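Local atomic coordinates of exopolygalacturonase (Yersinia enterocolitica, PDB entry 2UVE), a protein that probably hydrolyses polygalacturonic acid, the backbone of pectin, working inward from the chain ends as an exo-acting glycoside hydrolase of family 28. Residues A215-S220 / A242-A247; Q373-N378 / F397-D402; Y430-H435 / M458-I463; A437-S442 / R466-S471. One frame throughout, in Å; residues are numbered along the deposited sequence.

From the N terminus, four contacts link turns of a right-handed parallel beta-helix. Interaction 1 comes first and closes a loop of 21 residues, joining 215-219 to the chain around 245-247. Interaction 2 opens only after that loop is finished, and closes 373-378 onto 397-402. Interaction 3 follows in series about 10 Å away, centre to centre. Its strand 430-431 lies beside 397-399, and His435 shares a nickel ion with Asp376 and Gly401. Interactions 3 and 4 cross: 437-442 leaves before 458-463 arrives, and 466-471 comes last. Both join successive coils, 430-431 being followed by 438-441 along the chain, and Ile463 O and Ala437 N form a probable hydrogen bond between them.

Interaction 1: residues A215-S220 / A242-A247; sequences AILLGS and ASLINA
The flat group at the centre of this contact is the Leu218-Gly219 peptide, and Leu244 lies over one face of it. Its CD2 methyl stands 3.8 Å from Gly219 N, almost straight above the plane, while CD1 lies 4.0 Å from Gly219 CA on the same side. The other flat group, the Asn246 amide, uses both of its ends. Asn246 OD1 accepts Ser243 N at 3.0 Å on a lone pair, and Asn246 ND2 returns a bond to Ser243 O, which is tilted 26° from the amide plane. This pair of bonds ties the turn carrying Leu244 to the start of its own strand, and ND2 has a second acceptor in Leu201 O.

No hydrogen bond spans the two segments; methyl groups do the rest. Leu217 CD2 meets Ile245 CD1 at 4.0 Å, the two branches crossing at a slant. Leu217 puts CG opposite its own amide nitrogen (chi1 -172°), which carries the branch inward to Ile245, and CG also lies 4.3 Å from Leu244 CD2.

The contact belongs to the buried interior of the parallel beta-helix. Strand 194-202 pairs with both 215-219 and 245-247. Strand 215-219 also pairs with 268-270, whose Ile269 packs on Leu244 and Ile245, and 245-247 pairs in parallel with 334-339.

Interaction 2: residues Q373-N378 / F397-D402; sequences QTYDAN and FFDTGD. With NI (nickel (II) ion), chain C; SO4 (sulfate ion), chain K.
This is a parallel strand contact between successive turns of a right-handed parallel beta-helix, opening at its end into a metal site. Gln373 and Asp399 form the one bridge. Just beyond it Thr374 N gives Asp399 O a nearly straight bond of 2.8 Å, and Tyr375 N adds a weak one to the same oxygen, which therefore takes two donors.

After the bridge the chains part from regular strand geometry, and a cis peptide precedes Asp376. The Tyr375 ring meets neighbours at one face and at its edge: Asp376 CB sits over the centre of the face, and Thr400 O lies in the ring plane at the edge, 3.5 Å from CD1. Asp399 OD2 comes within 3.4 Å of Tyr375 CB, while its other oxygen, OD1, is engaged by Arg432 in a salt bridge and by Met433 N. Gly401 CA points a C-H at Ala377 O, 3.4 Å away.

Gly401 and Asp402 begin the Gly-Asp-Asp sequence characteristic of family 28, consistent with this end of the contact lying in the active-site cleft. One water lies within hydrogen-bonding distance of Asn378 OD1 and Asp402 OD2. Nickel has six ligands: Asp376 OD2, Gly401 O, three waters and His435 NE2. Asp376 holds its carboxylate opposite its amide nitrogen (chi1 -164°), bringing OD2 to 2.1 Å from the nickel and to 2.9 Å from Gly401 O, two oxygens drawn close by the metal they share.

Interaction 3: residues Y430-H435 / M458-I463; sequences YFRMGH and MYLTDI. With NI (nickel (II) ion), chain C.
Phe431 and Met458 mark the tight end of this contact, a parallel bridge with both side chains on the same face of the local sheet. They run side by side, Phe431 CB lying 3.8 Å from Met458 CG, and the sulfur makes an oblique Met-aromatic contact with the ring. Phe431 O takes Tyr459 N at 2.8 Å. Next, Thr461 OG1 donates to Arg432 O over 2.6 Å in the carbonyl plane. The threonine chi1 of -30° is well off a staggered position, which puts OG1 beside the backbone N and at Arg432 O. On the other face Tyr430 and Tyr459 lie alongside, Tyr430 OH reaching 3.3 Å from Tyr459 CD2 and bonding to Glu285. Leu460 CD1 lies over one face of the Arg432 guanidinium, offset toward the rim, whose NH1 and NE make salt bridges to Asp399 and Glu285.

Toward His435 the packing gives way to water. Gly434 O still takes Asp462 N at 2.9 Å, but the His435 ring and Asp462 carboxylate merely lie side by side, their planes 2° apart and CD2 4.0 Å from OD2. A water bridges Asp462 OD2 and His435 O, and another accepts from Gly434 N. Gly434-His435 belong to the Gly-His-Gly sequence of family 28, and His435 NE2 completes the nickel site at 2.3 Å.

Strand 397-399 flanks 430-431 on the preceding turn, its Phe398 ring stacking on Phe431. On the following turn 476-490 pairs with 448-459, and Phe482 and Asp489 pack on Met458 and Leu460.

Interaction 4: residues A437-S442 / R466-S471; sequences AIVTGS and RAKSTS. With SO4 (sulfate ion), chain Q.
Val439 is crossed at a slant by two side chains of the neighbouring strand, its CG2 4.1 Å from Arg466 CB and its CG1 3.7 Å from Lys468 CE. The lysine starts with CG wedged between its backbone N and carbonyl carbon (chi1 48°) and then runs out fully extended, passing Ser442 CB and Gly441 O before NZ meets a sulfate oxygen, O1, at 3.3 Å. This ion, probably from the crystallisation liquor, is also modelled with O4 1.9 Å from Ser442 OG, a doubtful separation. Arg466 bends at chi2 and runs forward along its own strand, laying one face of its guanidinium against Lys468 CB, off-centre toward the rim, while NH1 bonds to Thr498. Arg466-Ala467-Lys468 corresponds to the family 28 Arg-Ile-Lys sequence, and the sulfate at Lys468 is consistent with an anion-binding pocket in the cleft.

On the other face of the sheet the side chains are short: Thr440 OG1 lies against Ala467 CB at 3.5 Å, buried with no hydrogen-bonding partner in the model.

Beneath runs a parallel ladder of four backbone bonds: Arg466 N to Ile438 O and Thr440 N to Arg466 O, both nearly straight, Lys468 N to Thr440 O, and Ser442 N to Lys468 O, more bent at 2.9 Å after a cis peptide before Gly441. The axes of 438-441 and 466-470 approach to 4.7 Å and run 14° from parallel.

On the preceding turn of the beta-helix, 405-408 pairs with 438-441, and Phe407 packs on Thr440. Strand 493-500 pairs in parallel with 463-470, its Val496 against Arg466, and Ile448 of 448-459 touches Thr440.

Interaction 1: residues A215-S220 / A242-A247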
loop_
_atom_site.group_PDB
_atom_site.type_symbol
_atom_site.label_atom_id
_atom_site.label_comp_id
_atom_site.label_asym_id
_atom_site.label_seq_id
_atom_site.Cartn_x
_atom_site.Cartn_y
_atom_site.Cartn_z
ATOM N N ALA A 215 20.039 11.781 -2.505
ATOM C CA ALA A 215 19.692 12.149 -1.113
ATOM C C ALA A 215 19.316 10.928 -0.292
ATOM O O ALA A 215 18.536 10.096 -0.755
ATOM C CB ALA A 215 18.554 13.198 -1.072
ATOM N N ILE A 216 19.886 10.801 0.909
ATOM C CA ILE A 216 19.432 9.830 1.890
ATOM C C ILE A 216 19.086 10.564 3.198
ATOM O O ILE A 216 19.966 11.113 3.872
ATOM C CB ILE A 216 20.461 8.678 2.174
ATOM C CG1 ILE A 216 20.812 7.904 0.881
ATOM C CG2 ILE A 216 19.892 7.684 3.209
ATOM C CD1 ILE A 216 21.970 6.962 0.998
ATOM N N LEU A 217 17.794 10.587 3.520
ATOM C CA LEU A 217 17.342 11.007 4.851
ATOM C C LEU A 217 17.464 9.827 5.800
ATOM O O LEU A 217 16.731 8.835 5.691
ATOM C CB LEU A 217 15.917 11.574 4.808
ATOM C CG LEU A 217 15.443 12.217 6.133
ATOM C CD1 LEU A 217 16.224 13.463 6.492
ATOM C CD2 LEU A 217 13.971 12.509 6.042
ATOM N N LEU A 218 18.443 9.919 6.704
ATOM C CA LEU A 218 18.748 8.827 7.601
ATOM C C LEU A 218 18.226 9.056 9.018
ATOM O O LEU A 218 18.515 10.074 9.622
ATOM C CB LEU A 218 20.275 8.541 7.604
ATOM C CG LEU A 218 20.738 7.349 8.456
ATOM C CD1 LEU A 218 20.147 6.007 7.994
ATOM C CD2 LEU A 218 22.285 7.268 8.557
ATOM N N GLY A 219 17.464 8.108 9.558
ATOM C CA GLY A 219 17.052 8.184 10.929
ATOM C C GLY A 219 18.200 8.196 11.955
ATOM O O GLY A 219 19.140 7.387 11.890
ATOM N N SER A 220 18.114 9.128 12.910
ATOM C CA SER A 220 18.871 9.038 14.161
ATOM C C SER A 220 18.544 7.704 14.832
ATOM O O SER A 220 17.429 7.234 14.780
ATOM C CB SER A 220 18.495 10.218 15.092
ATOM O OG SER A 220 19.186 10.144 16.326
ATOM N N ALA A 242 7.083 9.757 17.759
ATOM C CA ALA A 242 7.067 10.330 16.442
ATOM C C ALA A 242 7.834 9.411 15.456
ATOM O O ALA A 242 8.700 8.607 15.844
ATOM C CB ALA A 242 7.674 11.748 16.476
ATOM N N SER A 243 7.461 9.514 14.187
ATOM C CA SER A 243 8.062 8.767 13.097
ATOM C C SER A 243 9.150 9.674 12.600
ATOM O O SER A 243 9.301 10.790 13.102
ATOM C CB SER A 243 7.018 8.542 11.969
ATOM O OG SER A 243 6.006 7.595 12.357
ATOM N N LEU A 244 9.889 9.243 11.586
ATOM C CA LEU A 244 10.934 10.081 11.035
ATOM C C LEU A 244 10.283 11.261 10.312
ATOM O O LEU A 244 10.758 12.390 10.406
ATOM C CB LEU A 244 11.881 9.265 10.146
ATOM C CG LEU A 244 13.076 9.962 9.467
ATOM C CD1 LEU A 244 13.997 10.656 10.512
ATOM C CD2 LEU A 244 13.889 8.975 8.576
ATOM N N ILE A 245 9.206 11.013 9.570
ATOM C CA ILE A 245 8.470 12.127 8.966
ATOM C C ILE A 245 7.041 12.137 9.453
ATOM O O ILE A 245 6.384 11.087 9.465
ATOM C CB ILE A 245 8.510 12.109 7.425
ATOM C CG1 ILE A 245 9.957 12.164 6.940
ATOM C CG2 ILE A 245 7.699 13.275 6.879
ATOM C CD1 ILE A 245 10.092 11.627 5.560
ATOM N N ASN A 246 6.585 13.326 9.881
ATOM C CA ASN A 246 5.264 13.471 10.505
ATOM C C ASN A 246 4.421 14.581 9.962
ATOM O O ASN A 246 4.932 15.636 9.678
ATOM C CB ASN A 246 5.377 13.730 12.012
ATOM C CG ASN A 246 6.183 12.700 12.723
ATOM O OD1 ASN A 246 5.679 11.626 13.079
ATOM N ND2 ASN A 246 7.446 13.025 12.966
ATOM N N ALA A 247 3.122 14.322 9.830
ATOM C CA ALA A 247 2.096 15.380 9.755
ATOM C C ALA A 247 1.141 14.995 10.869
ATOM O O ALA A 247 0.280 14.151 10.675
ATOM C CB ALA A 247 1.379 15.407 8.373
#

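Interaction 2: residues Q373-N378 / F397-D402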
loop_
_atom_site.group_PDB
_atom_site.type_symbol
_atom_site.label_atom_id
_atom_site.label_comp_id
_atom_site.label_asym_id
_atom_site.label_seq_id
_atom_site.Cartn_x
_atom_site.Cartn_y
_atom_site.Cartn_z
ATOM N N GLN A 373 11.764 -0.986 0.089
ATOM C CA GLN A 373 12.748 -2.047 0.280
ATOM C C GLN A 373 12.930 -2.229 1.787
ATOM O O GLN A 373 13.849 -1.667 2.406
ATOM C CB GLN A 373 14.083 -1.702 -0.429
ATOM C CG GLN A 373 13.973 -1.467 -1.931
ATOM C CD GLN A 373 15.279 -0.933 -2.571
ATOM O OE1 GLN A 373 16.103 -0.303 -1.912
ATOM N NE2 GLN A 373 15.446 -1.180 -3.858
ATOM N N THR A 374 12.018 -2.986 2.383
ATOM C CA THR A 374 11.984 -3.134 3.853
ATOM C C THR A 374 11.923 -4.559 4.350
ATOM O O THR A 374 11.853 -4.780 5.531
ATOM C CB THR A 374 10.872 -2.297 4.517
ATOM O OG1 THR A 374 9.571 -2.859 4.252
ATOM C CG2 THR A 374 10.923 -0.865 4.037
ATOM N N TYR A 375 12.038 -5.522 3.459
ATOM C CA TYR A 375 12.212 -6.949 3.839
ATOM C C TYR A 375 13.513 -7.159 4.657
ATOM O O TYR A 375 14.563 -6.668 4.252
ATOM C CB TYR A 375 12.244 -7.834 2.583
ATOM C CG TYR A 375 12.221 -9.286 2.899
ATOM C CD1 TYR A 375 11.024 -9.937 3.230
ATOM C CD2 TYR A 375 13.407 -10.016 2.910
ATOM C CE1 TYR A 375 11.028 -11.300 3.559
ATOM C CE2 TYR A 375 13.422 -11.353 3.231
ATOM C CZ TYR A 375 12.243 -11.994 3.551
ATOM O OH TYR A 375 12.321 -13.332 3.876
ATOM N N ASP A 376 13.466 -7.839 5.815
ATOM C CA ASP A 376 12.239 -8.347 6.447
ATOM C C ASP A 376 12.106 -7.659 7.833
ATOM O O ASP A 376 12.078 -8.317 8.846
ATOM C CB ASP A 376 12.317 -9.889 6.584
ATOM C CG ASP A 376 10.982 -10.511 6.846
ATOM O OD1 ASP A 376 10.871 -11.733 7.099
ATOM O OD2 ASP A 376 9.995 -9.764 6.794
ATOM N N ALA A 377 12.118 -6.325 7.876
ATOM C CA ALA A 377 11.878 -5.555 9.119
ATOM C C ALA A 377 10.495 -5.890 9.749
ATOM O O ALA A 377 9.415 -5.712 9.108
ATOM C CB ALA A 377 11.947 -4.039 8.823
ATOM N N ASN A 378 10.546 -6.376 10.991
ATOM C CA ASN A 378 9.377 -6.790 11.732
ATOM C C ASN A 378 8.393 -5.634 11.871
ATOM O O ASN A 378 8.743 -4.568 12.384
ATOM C CB ASN A 378 9.756 -7.377 13.089
ATOM C CG ASN A 378 8.647 -8.259 13.680
ATOM O OD1 ASN A 378 7.708 -8.685 12.990
ATOM N ND2 ASN A 378 8.779 -8.566 14.936
ATOM N N PHE A 397 6.776 -0.295 -6.392
ATOM C CA PHE A 397 7.480 -1.545 -6.186
ATOM C C PHE A 397 7.435 -1.891 -4.659
ATOM O O PHE A 397 7.938 -1.108 -3.878
ATOM C CB PHE A 397 8.964 -1.397 -6.647
ATOM C CG PHE A 397 9.845 -2.604 -6.295
ATOM C CD1 PHE A 397 10.040 -3.640 -7.220
ATOM C CD2 PHE A 397 10.492 -2.686 -5.044
ATOM C CE1 PHE A 397 10.853 -4.763 -6.899
ATOM C CE2 PHE A 397 11.270 -3.783 -4.713
ATOM C CZ PHE A 397 11.459 -4.827 -5.658
ATOM N N PHE A 398 6.883 -3.051 -4.265
ATOM C CA PHE A 398 6.830 -3.489 -2.845
ATOM C C PHE A 398 7.755 -4.690 -2.555
ATOM O O PHE A 398 7.573 -5.738 -3.145
ATOM C CB PHE A 398 5.411 -3.902 -2.446
ATOM C CG PHE A 398 4.448 -2.773 -2.411
ATOM C CD1 PHE A 398 4.243 -2.062 -1.228
ATOM C CD2 PHE A 398 3.740 -2.403 -3.558
ATOM C CE1 PHE A 398 3.302 -0.993 -1.195
ATOM C CE2 PHE A 398 2.839 -1.356 -3.512
ATOM C CZ PHE A 398 2.630 -0.643 -2.322
ATOM N N ASP A 399 8.773 -4.516 -1.711
ATOM C CA ASP A 399 9.483 -5.665 -1.088
ATOM C C ASP A 399 9.457 -5.394 0.450
ATOM O O ASP A 399 10.262 -4.632 0.981
ATOM C CB ASP A 399 10.911 -5.791 -1.655
ATOM C CG ASP A 399 11.523 -7.177 -1.437
ATOM O OD1 ASP A 399 10.921 -8.163 -1.927
ATOM O OD2 ASP A 399 12.630 -7.279 -0.782
ATOM N N THR A 400 8.469 -5.936 1.164
ATOM C CA THR A 400 8.206 -5.401 2.528
ATOM C C THR A 400 8.430 -6.425 3.641
ATOM O O THR A 400 8.319 -7.651 3.453
ATOM C CB THR A 400 6.801 -4.721 2.604
ATOM O OG1 THR A 400 5.807 -5.666 2.206
ATOM C CG2 THR A 400 6.693 -3.504 1.645
ATOM N N GLY A 401 8.770 -5.923 4.831
ATOM C CA GLY A 401 8.898 -6.810 5.949
ATOM C C GLY A 401 7.567 -7.321 6.481
ATOM O O GLY A 401 7.548 -8.327 7.169
ATOM N N ASP A 402 6.469 -6.641 6.175
ATOM C CA ASP A 402 5.121 -7.081 6.610
ATOM C C ASP A 402 4.164 -6.976 5.424
ATOM O O ASP A 402 4.558 -7.239 4.269
ATOM C CB ASP A 402 4.644 -6.265 7.849
ATOM C CG ASP A 402 3.674 -7.046 8.747
ATOM O OD1 ASP A 402 2.465 -7.109 8.442
ATOM O OD2 ASP A 402 4.124 -7.631 9.756
HETATM NI NI NI C . 8.005 -10.353 6.836
HETATM S S SO4 K . 13.659 -1.376 -7.478
HETATM O O1 SO4 K . 14.694 -1.740 -8.397
HETATM O O2 SO4 K . 12.676 -2.369 -7.286
HETATM O O3 SO4 K . 14.207 -1.273 -6.178
HETATM O O4 SO4 K . 13.037 -0.221 -8.038
HETATM O O HOH W 1 8.470 -12.501 6.649
HETATM O O HOH W 2 6.610 -8.558 10.109
HETATM O O HOH W 3 7.924 -9.934 4.511
HETATM O O HOH W 4 8.094 -10.587 9.044
#

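Interaction 3: residues Y430-H435 / M458-I463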
loop_
_atom_site.group_PDB
_atom_site.type_symbol
_atom_site.label_atom_id
_atom_site.label_comp_id
_atom_site.label_asym_id
_atom_site.label_seq_id
_atom_site.Cartn_x
_atom_site.Cartn_y
_atom_site.Cartn_z
ATOM N N TYR A 430 3.859 -3.513 -8.661
ATOM C CA TYR A 430 4.539 -4.803 -8.594
ATOM C C TYR A 430 4.763 -5.189 -7.129
ATOM O O TYR A 430 5.500 -4.506 -6.385
ATOM C CB TYR A 430 5.864 -4.714 -9.339
ATOM C CG TYR A 430 6.638 -6.014 -9.486
ATOM C CD1 TYR A 430 6.343 -6.903 -10.511
ATOM C CD2 TYR A 430 7.680 -6.330 -8.607
ATOM C CE1 TYR A 430 7.074 -8.098 -10.653
ATOM C CE2 TYR A 430 8.434 -7.497 -8.744
ATOM C CZ TYR A 430 8.128 -8.377 -9.761
ATOM O OH TYR A 430 8.897 -9.513 -9.913
ATOM N N PHE A 431 4.122 -6.267 -6.710
ATOM C CA PHE A 431 4.281 -6.750 -5.328
ATOM C C PHE A 431 5.352 -7.833 -5.349
ATOM O O PHE A 431 5.189 -8.821 -6.094
ATOM C CB PHE A 431 2.945 -7.283 -4.799
ATOM C CG PHE A 431 1.883 -6.215 -4.710
ATOM C CD1 PHE A 431 1.773 -5.416 -3.581
ATOM C CD2 PHE A 431 0.999 -5.997 -5.773
ATOM C CE1 PHE A 431 0.798 -4.370 -3.524
ATOM C CE2 PHE A 431 0.035 -5.026 -5.699
ATOM C CZ PHE A 431 -0.073 -4.193 -4.581
ATOM N N ARG A 432 6.471 -7.634 -4.658
ATOM C CA ARG A 432 7.427 -8.709 -4.530
ATOM C C ARG A 432 7.160 -9.413 -3.171
ATOM O O ARG A 432 6.094 -9.868 -2.925
ATOM C CB ARG A 432 8.885 -8.236 -4.764
ATOM C CG ARG A 432 9.873 -9.374 -5.042
ATOM C CD ARG A 432 11.250 -8.856 -5.380
ATOM N NE ARG A 432 12.263 -9.903 -5.432
ATOM C CZ ARG A 432 12.885 -10.458 -4.384
ATOM N NH1 ARG A 432 12.632 -10.067 -3.123
ATOM N NH2 ARG A 432 13.783 -11.409 -4.602
ATOM N N MET A 433 8.113 -9.456 -2.265
ATOM C CA MET A 433 7.892 -10.139 -1.001
ATOM C C MET A 433 7.039 -9.258 -0.127
ATOM O O MET A 433 7.061 -8.030 -0.273
ATOM C CB MET A 433 9.209 -10.499 -0.331
ATOM C CG MET A 433 10.006 -11.535 -1.158
ATOM S SD MET A 433 11.309 -12.289 -0.212
ATOM C CE MET A 433 10.390 -13.401 0.876
ATOM N N GLY A 434 6.263 -9.898 0.769
ATOM C CA GLY A 434 5.432 -9.168 1.703
ATOM C C GLY A 434 4.387 -10.118 2.246
ATOM O O GLY A 434 4.226 -11.183 1.698
ATOM N N HIS A 435 3.669 -9.750 3.304
ATOM C CA HIS A 435 2.747 -10.709 3.937
ATOM C C HIS A 435 1.393 -10.803 3.215
ATOM O O HIS A 435 0.606 -11.686 3.484
ATOM C CB HIS A 435 2.548 -10.360 5.419
ATOM C CG HIS A 435 3.770 -10.574 6.236
ATOM N ND1 HIS A 435 3.771 -10.520 7.619
ATOM C CD2 HIS A 435 5.031 -10.883 5.871
ATOM C CE1 HIS A 435 4.990 -10.756 8.062
ATOM N NE2 HIS A 435 5.774 -10.970 7.024
ATOM N N MET A 458 2.018 -9.818 -8.909
ATOM C CA MET A 458 2.600 -10.308 -7.639
ATOM C C MET A 458 3.611 -11.454 -7.860
ATOM O O MET A 458 3.339 -12.415 -8.590
ATOM C CB MET A 458 1.493 -10.811 -6.703
ATOM C CG MET A 458 0.465 -9.750 -6.246
ATOM S SD MET A 458 -0.709 -9.181 -7.512
ATOM C CE MET A 458 -1.915 -8.332 -6.450
ATOM N N TYR A 459 4.787 -11.355 -7.251
ATOM C CA TYR A 459 5.817 -12.371 -7.417
ATOM C C TYR A 459 6.529 -12.532 -6.109
ATOM O O TYR A 459 7.156 -11.566 -5.653
ATOM C CB TYR A 459 6.806 -11.958 -8.526
ATOM C CG TYR A 459 7.990 -12.858 -8.650
ATOM C CD1 TYR A 459 7.838 -14.162 -9.083
ATOM C CD2 TYR A 459 9.280 -12.391 -8.369
ATOM C CE1 TYR A 459 8.935 -15.032 -9.189
ATOM C CE2 TYR A 459 10.384 -13.236 -8.517
ATOM C CZ TYR A 459 10.193 -14.552 -8.921
ATOM O OH TYR A 459 11.259 -15.414 -9.042
ATOM N N LEU A 460 6.389 -13.732 -5.512
ATOM C CA LEU A 460 7.013 -14.139 -4.222
ATOM C C LEU A 460 6.285 -13.646 -2.978
ATOM O O LEU A 460 6.699 -13.946 -1.844
ATOM C CB LEU A 460 8.492 -13.741 -4.101
ATOM C CG LEU A 460 9.440 -14.234 -5.191
ATOM C CD1 LEU A 460 10.821 -13.640 -4.936
ATOM C CD2 LEU A 460 9.467 -15.778 -5.306
ATOM N N THR A 461 5.259 -12.829 -3.208
ATOM C CA THR A 461 4.378 -12.335 -2.137
ATOM C C THR A 461 3.724 -13.513 -1.404
ATOM O O THR A 461 3.442 -14.562 -2.004
ATOM C CB THR A 461 3.277 -11.405 -2.732
ATOM O OG1 THR A 461 3.787 -10.737 -3.894
ATOM C CG2 THR A 461 2.846 -10.356 -1.736
ATOM N N ASP A 462 3.433 -13.346 -0.121
ATOM C CA ASP A 462 2.800 -14.437 0.622
ATOM C C ASP A 462 1.396 -14.778 0.100
ATOM O O ASP A 462 1.065 -15.940 -0.101
ATOM C CB ASP A 462 2.718 -14.111 2.106
ATOM C CG ASP A 462 4.007 -14.353 2.844
ATOM O OD1 ASP A 462 5.074 -14.656 2.267
ATOM O OD2 ASP A 462 3.930 -14.235 4.064
ATOM N N ILE A 463 0.579 -13.759 -0.101
ATOM C CA ILE A 463 -0.857 -13.917 -0.315
ATOM C C ILE A 463 -1.255 -12.764 -1.236
ATOM O O ILE A 463 -0.719 -11.690 -1.083
ATOM C CB ILE A 463 -1.620 -13.822 1.073
ATOM C CG1 ILE A 463 -1.246 -14.994 1.993
ATOM C CG2 ILE A 463 -3.149 -13.765 0.908
ATOM C CD1 ILE A 463 -1.500 -14.731 3.441
HETATM NI NI NI C . 8.005 -10.353 6.836
HETATM O O HOH W 5 6.785 -13.018 0.563
HETATM O O HOH W 6 1.548 -13.862 5.228
HETATM O O HOH W 1 8.470 -12.501 6.649
HETATM O O HOH W 4 8.094 -10.587 9.044
HETATM O O HOH W 3 7.924 -9.934 4.511
#

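Interaction 4: residues A437-S442 / R466-S471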
loop_
_atom_site.group_PDB
_atom_site.type_symbol
_atom_site.label_atom_id
_atom_site.label_comp_id
_atom_site.label_asym_id
_atom_site.label_seq_id
_atom_site.Cartn_x
_atom_site.Cartn_y
_atom_site.Cartn_z
ATOM N N ALA A 437 -0.367 -8.791 -0.509
ATOM C CA ALA A 437 -0.432 -7.638 -1.381
ATOM C C ALA A 437 -1.521 -6.647 -0.885
ATOM O O ALA A 437 -1.251 -5.458 -0.728
ATOM C CB ALA A 437 -0.681 -8.089 -2.901
ATOM N N ILE A 438 -2.743 -7.145 -0.665
ATOM C CA ILE A 438 -3.887 -6.309 -0.268
ATOM C C ILE A 438 -4.458 -6.960 0.983
ATOM O O ILE A 438 -4.968 -8.083 0.911
ATOM C CB ILE A 438 -5.029 -6.247 -1.383
ATOM C CG1 ILE A 438 -4.432 -5.875 -2.763
ATOM C CG2 ILE A 438 -6.248 -5.298 -0.923
ATOM C CD1 ILE A 438 -4.012 -4.437 -2.877
ATOM N N VAL A 439 -4.344 -6.263 2.119
ATOM C CA VAL A 439 -4.739 -6.817 3.405
ATOM C C VAL A 439 -5.845 -5.936 4.033
ATOM O O VAL A 439 -5.626 -4.762 4.250
ATOM C CB VAL A 439 -3.551 -7.004 4.382
ATOM C CG1 VAL A 439 -4.038 -7.679 5.667
ATOM C CG2 VAL A 439 -2.459 -7.850 3.747
ATOM N N THR A 440 -7.031 -6.516 4.256
ATOM C CA THR A 440 -8.144 -5.823 4.924
ATOM C C THR A 440 -8.618 -6.583 6.188
ATOM O O THR A 440 -9.235 -7.611 6.045
ATOM C CB THR A 440 -9.407 -5.716 3.990
ATOM O OG1 THR A 440 -9.962 -7.019 3.808
ATOM C CG2 THR A 440 -9.113 -5.128 2.618
ATOM N N GLY A 441 -8.346 -6.194 7.431
ATOM C CA GLY A 441 -7.288 -5.388 7.890
ATOM C C GLY A 441 -6.726 -6.169 9.073
ATOM O O GLY A 441 -5.527 -6.265 9.207
ATOM N N SER A 442 -7.647 -6.883 9.730
ATOM C CA SER A 442 -7.845 -7.198 11.203
ATOM C C SER A 442 -8.621 -6.096 11.949
ATOM O O SER A 442 -9.667 -6.377 12.542
ATOM C CB SER A 442 -6.678 -7.853 11.949
ATOM O OG SER A 442 -6.478 -7.324 13.257
ATOM N N ARG A 466 -5.806 -10.763 1.450
ATOM C CA ARG A 466 -6.052 -11.248 2.812
ATOM C C ARG A 466 -7.137 -10.402 3.528
ATOM O O ARG A 466 -7.013 -9.179 3.635
ATOM C CB ARG A 466 -4.758 -11.272 3.607
ATOM C CG ARG A 466 -4.920 -11.748 5.095
ATOM C CD ARG A 466 -5.165 -13.202 5.129
ATOM N NE ARG A 466 -5.093 -13.798 6.457
ATOM C CZ ARG A 466 -6.153 -14.167 7.179
ATOM N NH1 ARG A 466 -7.389 -13.949 6.725
ATOM N NH2 ARG A 466 -5.976 -14.730 8.368
ATOM N N ALA A 467 -8.203 -11.067 3.977
ATOM C CA ALA A 467 -9.282 -10.444 4.750
ATOM C C ALA A 467 -9.416 -11.156 6.075
ATOM O O ALA A 467 -9.606 -12.365 6.133
ATOM C CB ALA A 467 -10.599 -10.454 3.991
ATOM N N LYS A 468 -9.265 -10.403 7.152
ATOM C CA LYS A 468 -9.260 -10.977 8.501
ATOM C C LYS A 468 -9.935 -10.054 9.498
ATOM O O LYS A 468 -9.802 -8.827 9.410
ATOM C CB LYS A 468 -7.828 -11.278 9.008
ATOM C CG LYS A 468 -6.818 -10.107 8.807
ATOM C CD LYS A 468 -5.457 -10.496 9.333
ATOM C CE LYS A 468 -4.389 -9.557 8.822
ATOM N NZ LYS A 468 -3.134 -9.894 9.473
ATOM N N SER A 469 -10.634 -10.675 10.452
ATOM C CA SER A 469 -11.235 -9.967 11.565
ATOM C C SER A 469 -11.647 -10.954 12.661
ATOM O O SER A 469 -11.565 -12.176 12.480
ATOM C CB SER A 469 -12.437 -9.143 11.099
ATOM O OG SER A 469 -12.744 -8.120 12.025
ATOM N N THR A 470 -12.064 -10.414 13.807
ATOM C CA THR A 470 -12.728 -11.223 14.827
ATOM C C THR A 470 -14.067 -10.566 15.211
ATOM O O THR A 470 -14.301 -9.380 14.980
ATOM C CB THR A 470 -11.826 -11.686 16.065
ATOM O OG1 THR A 470 -12.029 -10.874 17.241
ATOM C CG2 THR A 470 -10.362 -11.785 15.743
ATOM N N SER A 471 -14.957 -11.391 15.733
ATOM C CA SER A 471 -16.313 -10.979 16.132
ATOM C C SER A 471 -16.411 -9.610 16.824
ATOM O O SER A 471 -17.072 -8.701 16.330
ATOM C CB SER A 471 -16.895 -12.044 17.060
ATOM O OG SER A 471 -18.226 -12.229 16.675
HETATM S S SO4 Q . -3.600 -8.718 13.288
HETATM O O1 SO4 Q . -3.275 -7.887 12.054
HETATM O O2 SO4 Q . -3.660 -10.175 12.853
HETATM O O3 SO4 Q . -2.462 -8.614 14.133
HETATM O O4 SO4 Q . -4.929 -8.368 13.650
#